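Local coordinates for protein lipolytic enzyme, G-D-S-L family (Bacteroides thetaiotaomicron, PDB 7BR2) that metabolises the drug diltiazem as a gut microbial serine esterase of the SGNH (GDSL) hydrolase family, at residues H207-L219 with S283-F296. Residues are numbered along the deposited sequence; the frame is centred on the assembly and turned at random.
Sequences HPDNDGHMVMAYL and SKKSQAEVIKEVPF
At the start of helix 210-223, just after the loop bearing His-207, the probable catalytic histidine of this SGNH hydrolase, Asp-209 meets Ser-283, Lys-284 and Lys-285 of the segment 283-296. Its carboxylate receives the loop: Ser-283 OG donates to OD1 (2.7 Å) on its syn side, Lys-284 N reaches OD2 nearly straight (168°), and Lys-285 N comes to OD2 from above the carboxylate plane. OD1 also accepts from Asn-210 N, so two donors grip each oxygen and hold the group's rotation. With chi1 at -157°, CG stands opposite the backbone N, and OD1 and OD2 come within bonding distance of Ser-283 OG and the two lysine amides. Without this carboxylate, as with an alanine here, the Lys-284 and Lys-285 amides would probably lose their acceptor and Ser-283 OG would be left free to turn. An amide suits the next position: Asn-210 ND2 gives one hydrogen bond to Lys-285 O (3.3 Å), the acceptor close to its amide plane, and another to Arg-279 O.

Two residues on from Asp-209, Asp-211 OD2 takes the ammonium of Lys-285, bent at chi3 (-80°), in a salt bridge of 2.8 Å to NZ. Glu-293 OE2 is equally near that oxygen, so one of the two acids is probably protonated.

Apolar residues then take over. The flexible thioether of Met-214 crosses Val-290, accepts a weak bond at SD from Gln-287 NE2, whose OE1 is held by Asp-275 N, and touches Phe-296 CE1 with CE (3.5 Å). Branched Val-294 lays CG2 over a face of the Tyr-218 ring, a CH-pi contact 4.0 Å from the centroid, while Tyr-218 CD1 meets the Phe-296 edge in plane.

Around this seam, Phe-38 of helix 35-46 touches Met-214 and Gln-287, Ile-187 of helix 181-194 backs Val-294, and Tyr-218 OH bonds Glu-299 in helix 296-300.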
# COMPACT_ATOMS: atom_id res chain seq x y z
N HIS A 207 12.96 -0.57 7.70
CA HIS A 207 11.77 -1.30 7.29
C HIS A 207 10.54 -0.69 7.95
O HIS A 207 10.32 -0.90 9.15
CB HIS A 207 11.92 -2.78 7.66
CG HIS A 207 13.10 -3.43 7.02
ND1 HIS A 207 14.30 -3.62 7.66
CD2 HIS A 207 13.28 -3.90 5.75
CE1 HIS A 207 15.16 -4.19 6.84
NE2 HIS A 207 14.56 -4.37 5.67
N PRO A 208 9.70 0.04 7.22
CA PRO A 208 8.50 0.64 7.82
C PRO A 208 7.53 -0.40 8.37
O PRO A 208 7.37 -1.49 7.81
CB PRO A 208 7.87 1.42 6.67
CG PRO A 208 8.98 1.67 5.71
CD PRO A 208 9.88 0.46 5.81
N ASP A 209 6.87 -0.03 9.46
CA ASP A 209 5.79 -0.79 10.05
C ASP A 209 4.51 -0.54 9.24
O ASP A 209 4.52 0.16 8.23
CB ASP A 209 5.66 -0.40 11.53
CG ASP A 209 4.98 -1.45 12.39
OD1 ASP A 209 4.37 -2.39 11.86
OD2 ASP A 209 5.05 -1.31 13.63
N ASN A 210 3.38 -1.09 9.70
CA ASN A 210 2.13 -0.98 8.95
C ASN A 210 1.73 0.48 8.73
O ASN A 210 1.18 0.83 7.68
CB ASN A 210 1.01 -1.71 9.69
CG ASN A 210 1.28 -3.18 9.83
OD1 ASN A 210 1.38 -3.90 8.84
ND2 ASN A 210 1.43 -3.63 11.07
N ASP A 211 1.98 1.34 9.72
CA ASP A 211 1.68 2.75 9.56
C ASP A 211 2.52 3.36 8.44
O ASP A 211 2.01 4.13 7.62
CB ASP A 211 1.91 3.51 10.87
CG ASP A 211 3.33 3.35 11.41
OD1 ASP A 211 3.88 2.21 11.39
OD2 ASP A 211 3.93 4.37 11.79
N GLY A 212 3.81 3.03 8.40
CA GLY A 212 4.65 3.54 7.33
C GLY A 212 4.18 3.08 5.96
O GLY A 212 4.15 3.87 5.01
N HIS A 213 3.78 1.81 5.85
CA HIS A 213 3.29 1.30 4.58
C HIS A 213 1.96 1.94 4.21
O HIS A 213 1.69 2.18 3.03
CB HIS A 213 3.18 -0.23 4.64
CG HIS A 213 4.50 -0.90 4.43
ND1 HIS A 213 5.03 -1.11 3.17
CD2 HIS A 213 5.43 -1.34 5.31
CE1 HIS A 213 6.22 -1.66 3.29
NE2 HIS A 213 6.49 -1.82 4.57
N MET A 214 1.14 2.28 5.20
CA MET A 214 -0.11 2.97 4.88
C MET A 214 0.18 4.41 4.44
O MET A 214 -0.50 4.92 3.54
CB MET A 214 -1.06 2.93 6.07
CG MET A 214 -2.48 3.36 5.73
SD MET A 214 -3.16 2.56 4.25
CE MET A 214 -3.76 3.99 3.36
N VAL A 215 1.19 5.05 5.03
CA VAL A 215 1.60 6.37 4.54
C VAL A 215 2.12 6.27 3.12
O VAL A 215 1.84 7.13 2.27
CB VAL A 215 2.63 7.00 5.50
CG1 VAL A 215 3.32 8.17 4.83
CG2 VAL A 215 1.95 7.46 6.78
N MET A 216 2.88 5.22 2.83
CA MET A 216 3.38 5.02 1.48
C MET A 216 2.23 4.83 0.50
O MET A 216 2.24 5.38 -0.61
CB MET A 216 4.32 3.82 1.43
CG MET A 216 5.65 4.07 2.10
SD MET A 216 6.63 2.57 2.37
CE MET A 216 7.27 2.29 0.72
N ALA A 217 1.23 4.04 0.89
CA ALA A 217 0.05 3.87 0.06
C ALA A 217 -0.65 5.19 -0.15
O ALA A 217 -1.04 5.53 -1.28
CB ALA A 217 -0.88 2.83 0.68
N TYR A 218 -0.81 5.96 0.93
CA TYR A 218 -1.42 7.28 0.87
C TYR A 218 -0.71 8.16 -0.14
O TYR A 218 -1.34 8.77 -1.01
CB TYR A 218 -1.37 7.92 2.27
CG TYR A 218 -1.45 9.43 2.25
CD1 TYR A 218 -2.67 10.06 2.07
CD2 TYR A 218 -0.31 10.21 2.34
CE1 TYR A 218 -2.76 11.43 2.02
CE2 TYR A 218 -0.38 11.58 2.29
CZ TYR A 218 -1.60 12.19 2.14
OH TYR A 218 -1.67 13.57 2.09
N LEU A 219 0.62 8.19 -0.07
CA LEU A 219 1.39 9.04 -0.97
C LEU A 219 1.28 8.59 -2.42
O LEU A 219 1.17 9.42 -3.33
CB LEU A 219 2.85 9.08 -0.53
CG LEU A 219 3.08 9.83 0.78
CD1 LEU A 219 4.48 9.58 1.34
CD2 LEU A 219 2.82 11.34 0.55
N SER A 283 5.85 -5.89 15.21
CA SER A 283 5.05 -4.73 14.85
C SER A 283 4.58 -3.98 16.08
O SER A 283 4.26 -4.58 17.12
CB SER A 283 3.84 -5.14 14.01
OG SER A 283 3.10 -4.01 13.62
N LYS A 284 4.52 -2.66 15.97
CA LYS A 284 4.02 -1.83 17.05
C LYS A 284 2.92 -0.87 16.65
O LYS A 284 2.16 -0.43 17.52
CB LYS A 284 5.16 -1.01 17.68
CG LYS A 284 6.19 -1.82 18.46
CD LYS A 284 5.56 -2.29 19.76
CE LYS A 284 6.22 -3.53 20.34
NZ LYS A 284 5.64 -3.80 21.68
N LYS A 285 2.76 -0.56 15.37
CA LYS A 285 1.76 0.39 14.93
C LYS A 285 0.96 -0.23 13.80
O LYS A 285 1.48 -0.98 12.98
CB LYS A 285 2.42 1.70 14.47
CG LYS A 285 3.19 2.41 15.57
CD LYS A 285 4.01 3.58 15.02
CE LYS A 285 5.31 3.08 14.39
NZ LYS A 285 6.00 4.18 13.65
N SER A 286 -0.32 0.11 13.77
CA SER A 286 -1.25 -0.48 12.82
C SER A 286 -1.38 0.40 11.59
O SER A 286 -0.90 1.53 11.55
CB SER A 286 -2.61 -0.69 13.48
OG SER A 286 -3.22 0.56 13.78
N GLN A 287 -2.00 -0.17 10.55
CA GLN A 287 -2.43 0.62 9.40
C GLN A 287 -3.21 1.87 9.86
O GLN A 287 -3.05 2.96 9.30
CB GLN A 287 -3.25 -0.28 8.45
CG GLN A 287 -3.72 0.33 7.14
CD GLN A 287 -4.73 -0.55 6.41
OE1 GLN A 287 -5.22 -1.53 6.97
NE2 GLN A 287 -5.08 -0.18 5.18
N ALA A 288 -4.06 1.70 10.89
CA ALA A 288 -4.93 2.78 11.35
C ALA A 288 -4.15 3.97 11.87
O ALA A 288 -4.63 5.12 11.77
CB ALA A 288 -5.88 2.23 12.44
N GLU A 289 -2.94 3.73 12.36
CA GLU A 289 -2.10 4.80 12.84
C GLU A 289 -1.87 5.85 11.78
O GLU A 289 -1.62 7.02 12.15
CB GLU A 289 -0.75 4.20 13.26
CG GLU A 289 0.25 5.14 13.87
CD GLU A 289 -0.08 5.43 15.29
OE1 GLU A 289 -0.66 4.55 15.96
OE2 GLU A 289 0.25 6.56 15.72
N VAL A 290 -2.13 5.52 10.51
CA VAL A 290 -1.93 6.50 9.45
C VAL A 290 -2.71 7.77 9.73
O VAL A 290 -2.28 8.87 9.34
CB VAL A 290 -2.35 5.93 8.06
CG1 VAL A 290 -3.87 5.84 7.93
CG2 VAL A 290 -1.81 6.80 6.93
N ILE A 291 -3.84 7.66 10.43
CA ILE A 291 -4.67 8.85 10.60
C ILE A 291 -3.97 9.92 11.43
O ILE A 291 -4.27 11.09 11.26
CB ILE A 291 -6.05 8.51 11.18
CG1 ILE A 291 -5.98 8.07 12.64
CG2 ILE A 291 -6.75 7.47 10.32
CD1 ILE A 291 -7.35 7.66 13.17
N LYS A 292 -3.02 9.55 12.29
CA LYS A 292 -2.33 10.53 13.14
C LYS A 292 -1.04 11.05 12.52
O LYS A 292 -0.37 11.89 13.13
CB LYS A 292 -2.04 9.93 14.52
CG LYS A 292 -3.29 9.77 15.36
CD LYS A 292 -3.46 8.35 15.81
CE LYS A 292 -2.86 8.14 17.18
NZ LYS A 292 -3.10 6.75 17.67
N GLU A 293 -0.72 10.65 11.29
CA GLU A 293 0.56 10.99 10.67
C GLU A 293 0.39 11.79 9.40
O GLU A 293 1.28 12.57 9.06
CB GLU A 293 1.35 9.71 10.33
CG GLU A 293 1.59 8.83 11.55
CD GLU A 293 2.11 7.46 11.19
OE1 GLU A 293 1.96 7.03 10.02
OE2 GLU A 293 2.69 6.81 12.09
N VAL A 294 -0.71 11.60 8.69
CA VAL A 294 -1.03 12.36 7.48
C VAL A 294 -2.52 12.64 7.49
O VAL A 294 -3.28 11.99 8.21
CB VAL A 294 -0.63 11.59 6.19
CG1 VAL A 294 0.88 11.41 6.10
CG2 VAL A 294 -1.32 10.22 6.12
N PRO A 295 -2.97 13.65 6.73
CA PRO A 295 -4.41 13.93 6.69
C PRO A 295 -5.15 12.88 5.87
O PRO A 295 -5.78 13.22 4.86
CB PRO A 295 -4.50 15.32 6.05
CG PRO A 295 -3.12 15.69 5.64
CD PRO A 295 -2.22 14.52 5.80
N PHE A 296 -5.05 11.60 6.26
CA PHE A 296 -5.61 10.55 5.42
C PHE A 296 -7.14 10.58 5.43
O PHE A 296 -7.77 10.43 4.38
CB PHE A 296 -5.12 9.16 5.82
CG PHE A 296 -5.68 8.07 4.94
CD1 PHE A 296 -5.16 7.87 3.67
CD2 PHE A 296 -6.75 7.30 5.34
CE1 PHE A 296 -5.68 6.90 2.83
CE2 PHE A 296 -7.27 6.31 4.50
CZ PHE A 296 -6.74 6.12 3.25
O HOH W 1 6.47 2.45 10.73